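Local coordinates for uncharacterized protein (Enterococcus faecalis, PDB 3D3Y), which is of unknown function but is related to the M16 peptidases, carrying a region of the inactive-domain type, and may bind a metal ion, at residues I116-E128 against A185-A197. Sequence-based numbering, arbitrary orientation.
Sequences IIFAPNIQAGQFE and AASLAAYYQKMLA
Pro120 lies over one face of the Tyr192 ring, its CG 3.8 Å from the ring centroid and displaced toward the rim in a CH-pi contact, while the carbonyl of Ile117 meets the same ring at its edge. The Phe127 ring carries Ile122 CG1 over the centre of one face; at its edge, near the ring plane, lie Ala185 O, Leu188 O and Ala189 N, with CE2 3.6 Å from Leu188 O. Ile117 CG2 sits over a face of the Phe118 ring, toward its rim. With CG anti to the backbone N (chi1 162°), Tyr192 reaches across from helix 185-198 to the end of helix 105-118, and its OH gives a very short hydrogen bond, 2.5 Å, to Ile117 O. Ile122 CD1 bridges to Tyr192 CD2 at 3.7 Å, linking two aromatic rings. Farther along, Leu196 forks: CD1 packs on Ile117 CG2 (3.5 Å) and CD2 on Phe118 CD1. A type I' turn, Gln123 to Gln126, closes a beta hairpin that packs on helix 185-198. From its second strand, Phe127 N donates to Ala185 O over 3.3 Å from above the carbonyl plane, opposite the helical donor Ala189 N, and Gln126 CG rests on Ala186. Helix 40-52 adds Leu46 against both Phe127 and Leu188. Chemically, a largely apolar interface has two polar ties to main-chain carbonyls, Ile117 O and Ala185 O, although the tyrosine bond's exact length is less certain than its pairing; helix end and hairpin thus meet one helix at two places.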
loop_
_atom_site.group_PDB
_atom_site.type_symbol
_atom_site.label_atom_id
_atom_site.label_comp_id
_atom_site.label_asym_id
_atom_site.label_seq_id
_atom_site.Cartn_x
_atom_site.Cartn_y
_atom_site.Cartn_z
ATOM N N ILE A 116 -17.450 0.275 16.850
ATOM C CA ILE A 116 -16.566 1.103 16.008
ATOM C C ILE A 116 -17.189 1.482 14.646
ATOM O O ILE A 116 -17.156 2.641 14.227
ATOM C CB ILE A 116 -15.209 0.414 15.796
ATOM C CG1 ILE A 116 -14.462 0.297 17.148
ATOM C CG2 ILE A 116 -14.381 1.162 14.693
ATOM C CD1 ILE A 116 -14.295 1.640 17.915
ATOM N N ILE A 117 -17.769 0.490 13.975
ATOM C CA ILE A 117 -18.250 0.685 12.601
ATOM C C ILE A 117 -19.604 1.377 12.497
ATOM O O ILE A 117 -19.786 2.281 11.660
ATOM C CB ILE A 117 -18.253 -0.649 11.837
ATOM C CG1 ILE A 117 -16.807 -1.171 11.730
ATOM C CG2 ILE A 117 -18.910 -0.490 10.469
ATOM C CD1 ILE A 117 -16.739 -2.589 11.143
ATOM N N PHE A 118 -20.531 0.983 13.366
ATOM C CA PHE A 118 -21.904 1.462 13.305
ATOM C C PHE A 118 -22.280 2.499 14.358
ATOM O O PHE A 118 -23.364 3.079 14.301
ATOM C CB PHE A 118 -22.837 0.254 13.365
ATOM C CG PHE A 118 -22.660 -0.687 12.205
ATOM C CD1 PHE A 118 -23.337 -0.461 11.012
ATOM C CD2 PHE A 118 -21.804 -1.786 12.299
ATOM C CE1 PHE A 118 -23.168 -1.318 9.927
ATOM C CE2 PHE A 118 -21.626 -2.649 11.217
ATOM C CZ PHE A 118 -22.311 -2.397 10.020
ATOM N N ALA A 119 -21.406 2.727 15.333
ATOM C CA ALA A 119 -21.692 3.742 16.346
ATOM C C ALA A 119 -20.502 4.672 16.496
ATOM O O ALA A 119 -19.941 4.788 17.579
ATOM C CB ALA A 119 -22.103 3.107 17.718
ATOM N N PRO A 120 -20.117 5.349 15.397
ATOM C CA PRO A 120 -19.012 6.293 15.503
ATOM C C PRO A 120 -19.454 7.511 16.304
ATOM O O PRO A 120 -20.651 7.667 16.593
ATOM C CB PRO A 120 -18.766 6.677 14.049
ATOM C CG PRO A 120 -20.104 6.554 13.412
ATOM C CD PRO A 120 -20.628 5.290 14.003
ATOM N N ASN A 121 -18.501 8.368 16.634
ATOM C CA ASN A 121 -18.747 9.498 17.507
ATOM C C ASN A 121 -19.321 10.677 16.705
ATOM O O ASN A 121 -18.671 11.709 16.523
ATOM C CB ASN A 121 -17.451 9.875 18.236
ATOM C CG ASN A 121 -17.696 10.794 19.427
ATOM O OD1 ASN A 121 -18.845 11.077 19.786
ATOM N ND2 ASN A 121 -16.600 11.273 20.050
ATOM N N ILE A 122 -20.534 10.478 16.196
ATOM C CA ILE A 122 -21.224 11.487 15.403
ATOM C C ILE A 122 -22.457 11.902 16.169
ATOM O O ILE A 122 -23.190 11.029 16.693
ATOM C CB ILE A 122 -21.628 10.929 13.992
ATOM C CG1 ILE A 122 -20.377 10.438 13.216
ATOM C CG2 ILE A 122 -22.497 11.967 13.204
ATOM C CD1 ILE A 122 -20.683 9.832 11.877
ATOM N N GLN A 123 -22.676 13.220 16.263
ATOM C CA GLN A 123 -23.889 13.771 16.867
ATOM C C GLN A 123 -24.597 14.683 15.899
ATOM O O GLN A 123 -23.989 15.611 15.349
ATOM C CB GLN A 123 -23.596 14.569 18.141
ATOM C CG GLN A 123 -23.191 13.706 19.321
ATOM C CD GLN A 123 -21.728 13.431 19.283
ATOM O OE1 GLN A 123 -20.957 14.258 18.775
ATOM N NE2 GLN A 123 -21.314 12.281 19.818
ATOM N N ALA A 124 -25.889 14.436 15.708
ATOM C CA ALA A 124 -26.702 15.201 14.732
ATOM C C ALA A 124 -25.917 15.505 13.452
ATOM O O ALA A 124 -25.774 16.663 13.033
ATOM C CB ALA A 124 -27.272 16.456 15.367
ATOM N N GLY A 125 -25.398 14.440 12.846
ATOM C CA GLY A 125 -24.734 14.483 11.547
ATOM C C GLY A 125 -23.346 15.048 11.428
ATOM O O GLY A 125 -22.875 15.261 10.306
ATOM N N GLN A 126 -22.686 15.346 12.549
ATOM C CA GLN A 126 -21.290 15.802 12.507
ATOM C C GLN A 126 -20.453 15.053 13.521
ATOM O O GLN A 126 -20.925 14.768 14.636
ATOM C CB GLN A 126 -21.181 17.310 12.776
ATOM C CG GLN A 126 -21.946 18.183 11.766
ATOM C CD GLN A 126 -21.736 19.667 12.000
ATOM O OE1 GLN A 126 -20.748 20.068 12.614
ATOM N NE2 GLN A 126 -22.674 20.496 11.509
ATOM N N PHE A 127 -19.217 14.711 13.154
ATOM C CA PHE A 127 -18.297 14.215 14.161
ATOM C C PHE A 127 -18.167 15.186 15.333
ATOM O O PHE A 127 -18.236 16.392 15.160
ATOM C CB PHE A 127 -16.931 13.884 13.571
ATOM C CG PHE A 127 -16.883 12.520 12.948
ATOM C CD1 PHE A 127 -16.523 11.410 13.711
ATOM C CD2 PHE A 127 -17.206 12.349 11.608
ATOM C CE1 PHE A 127 -16.495 10.140 13.150
ATOM C CE2 PHE A 127 -17.162 11.073 11.012
ATOM C CZ PHE A 127 -16.820 9.960 11.784
ATOM N N GLU A 128 -18.007 14.640 16.527
ATOM C CA GLU A 128 -17.761 15.441 17.713
ATOM C C GLU A 128 -16.601 16.425 17.423
ATOM O O GLU A 128 -15.573 16.025 16.853
ATOM C CB GLU A 128 -17.440 14.501 18.864
ATOM C CG GLU A 128 -17.530 15.113 20.217
ATOM C CD GLU A 128 -16.258 15.819 20.598
ATOM O OE1 GLU A 128 -15.161 15.263 20.360
ATOM O OE2 GLU A 128 -16.363 16.938 21.133
ATOM N N ALA A 185 -16.157 18.513 10.053
ATOM C CA ALA A 185 -16.874 17.523 10.844
ATOM C C ALA A 185 -18.108 17.020 10.119
ATOM O O ALA A 185 -18.408 15.835 10.175
ATOM C CB ALA A 185 -17.248 18.095 12.221
ATOM N N ALA A 186 -18.783 17.918 9.399
ATOM C CA ALA A 186 -19.937 17.566 8.551
ATOM C C ALA A 186 -19.565 16.744 7.309
ATOM O O ALA A 186 -20.194 15.738 7.046
ATOM C CB ALA A 186 -20.698 18.828 8.134
ATOM N N SER A 187 -18.582 17.205 6.530
ATOM C CA SER A 187 -18.119 16.485 5.355
ATOM C C SER A 187 -17.674 15.056 5.688
ATOM O O SER A 187 -17.971 14.094 4.933
ATOM C CB SER A 187 -17.023 17.284 4.600
ATOM O OG SER A 187 -15.770 17.265 5.281
ATOM N N LEU A 188 -17.017 14.900 6.832
ATOM C CA LEU A 188 -16.559 13.568 7.277
ATOM C C LEU A 188 -17.685 12.643 7.743
ATOM O O LEU A 188 -17.622 11.442 7.473
ATOM C CB LEU A 188 -15.464 13.632 8.363
ATOM C CG LEU A 188 -14.038 13.476 7.838
ATOM C CD1 LEU A 188 -13.866 12.085 7.276
ATOM C CD2 LEU A 188 -13.769 14.545 6.753
ATOM N N ALA A 189 -18.679 13.196 8.442
ATOM C CA ALA A 189 -19.880 12.448 8.829
ATOM C C ALA A 189 -20.699 12.051 7.588
ATOM O O ALA A 189 -21.215 10.934 7.505
ATOM C CB ALA A 189 -20.740 13.270 9.771
ATOM N N ALA A 190 -20.826 12.971 6.635
ATOM C CA ALA A 190 -21.467 12.625 5.379
ATOM C C ALA A 190 -20.694 11.513 4.661
ATOM O O ALA A 190 -21.298 10.554 4.141
ATOM C CB ALA A 190 -21.637 13.868 4.477
ATOM N N TYR A 191 -19.369 11.635 4.629
ATOM C CA TYR A 191 -18.562 10.636 3.940
ATOM C C TYR A 191 -18.688 9.260 4.641
ATOM O O TYR A 191 -18.890 8.228 3.971
ATOM C CB TYR A 191 -17.076 11.054 3.738
ATOM C CG TYR A 191 -16.408 9.907 3.032
ATOM C CD1 TYR A 191 -16.795 9.597 1.708
ATOM C CD2 TYR A 191 -15.537 9.035 3.707
ATOM C CE1 TYR A 191 -16.301 8.485 1.063
ATOM C CE2 TYR A 191 -15.011 7.898 3.059
ATOM C CZ TYR A 191 -15.402 7.649 1.732
ATOM O OH TYR A 191 -14.944 6.562 1.057
ATOM N N TYR A 192 -18.569 9.238 5.969
ATOM C CA TYR A 192 -18.797 8.002 6.735
ATOM C C TYR A 192 -20.051 7.256 6.235
ATOM O O TYR A 192 -20.020 6.040 5.972
ATOM C CB TYR A 192 -18.940 8.295 8.234
ATOM C CG TYR A 192 -19.595 7.154 8.981
ATOM C CD1 TYR A 192 -18.857 6.007 9.336
ATOM C CD2 TYR A 192 -20.958 7.218 9.327
ATOM C CE1 TYR A 192 -19.470 4.936 10.021
ATOM C CE2 TYR A 192 -21.572 6.173 10.002
ATOM C CZ TYR A 192 -20.815 5.040 10.356
ATOM O OH TYR A 192 -21.450 3.998 11.002
ATOM N N GLN A 193 -21.147 7.982 6.085
ATOM C CA GLN A 193 -22.413 7.360 5.678
ATOM C C GLN A 193 -22.333 6.770 4.282
ATOM O O GLN A 193 -22.890 5.709 4.018
ATOM C CB GLN A 193 -23.552 8.375 5.755
ATOM C CG GLN A 193 -24.066 8.502 7.170
ATOM C CD GLN A 193 -24.905 9.736 7.370
ATOM O OE1 GLN A 193 -26.070 9.795 6.937
ATOM N NE2 GLN A 193 -24.325 10.740 8.053
ATOM N N LYS A 194 -21.654 7.477 3.384
ATOM C CA LYS A 194 -21.471 7.006 1.998
ATOM C C LYS A 194 -20.542 5.770 1.915
ATOM O O LYS A 194 -20.884 4.789 1.271
ATOM C CB LYS A 194 -20.965 8.149 1.094
ATOM C CG LYS A 194 -20.710 7.716 -0.355
ATOM C CD LYS A 194 -20.028 8.789 -1.231
ATOM C CE LYS A 194 -20.356 8.561 -2.713
ATOM N NZ LYS A 194 -21.775 8.890 -3.065
HETATM N N MSE A 195 -19.393 5.808 2.605
HETATM C CA MSE A 195 -18.535 4.627 2.690
HETATM C C MSE A 195 -19.307 3.412 3.231
HETATM O O MSE A 195 -19.269 2.336 2.635
HETATM C CB MSE A 195 -17.296 4.866 3.534
HETATM C CG MSE A 195 -16.344 3.645 3.482
HETATM SE SE MSE A 195 -14.751 3.893 4.514
HETATM C CE MSE A 195 -15.504 3.407 6.208
ATOM N N LEU A 196 -20.052 3.602 4.321
ATOM C CA LEU A 196 -20.730 2.483 4.957
ATOM C C LEU A 196 -21.778 1.879 4.016
ATOM O O LEU A 196 -21.904 0.666 3.949
ATOM C CB LEU A 196 -21.323 2.870 6.330
ATOM C CG LEU A 196 -21.728 1.707 7.275
ATOM C CD1 LEU A 196 -20.598 0.739 7.641
ATOM C CD2 LEU A 196 -22.465 2.167 8.554
ATOM N N ALA A 197 -22.477 2.727 3.268
ATOM C CA ALA A 197 -23.511 2.268 2.347
ATOM C C ALA A 197 -23.017 1.713 1.002
ATOM O O ALA A 197 -23.691 0.898 0.407
ATOM C CB ALA A 197 -24.535 3.370 2.137
#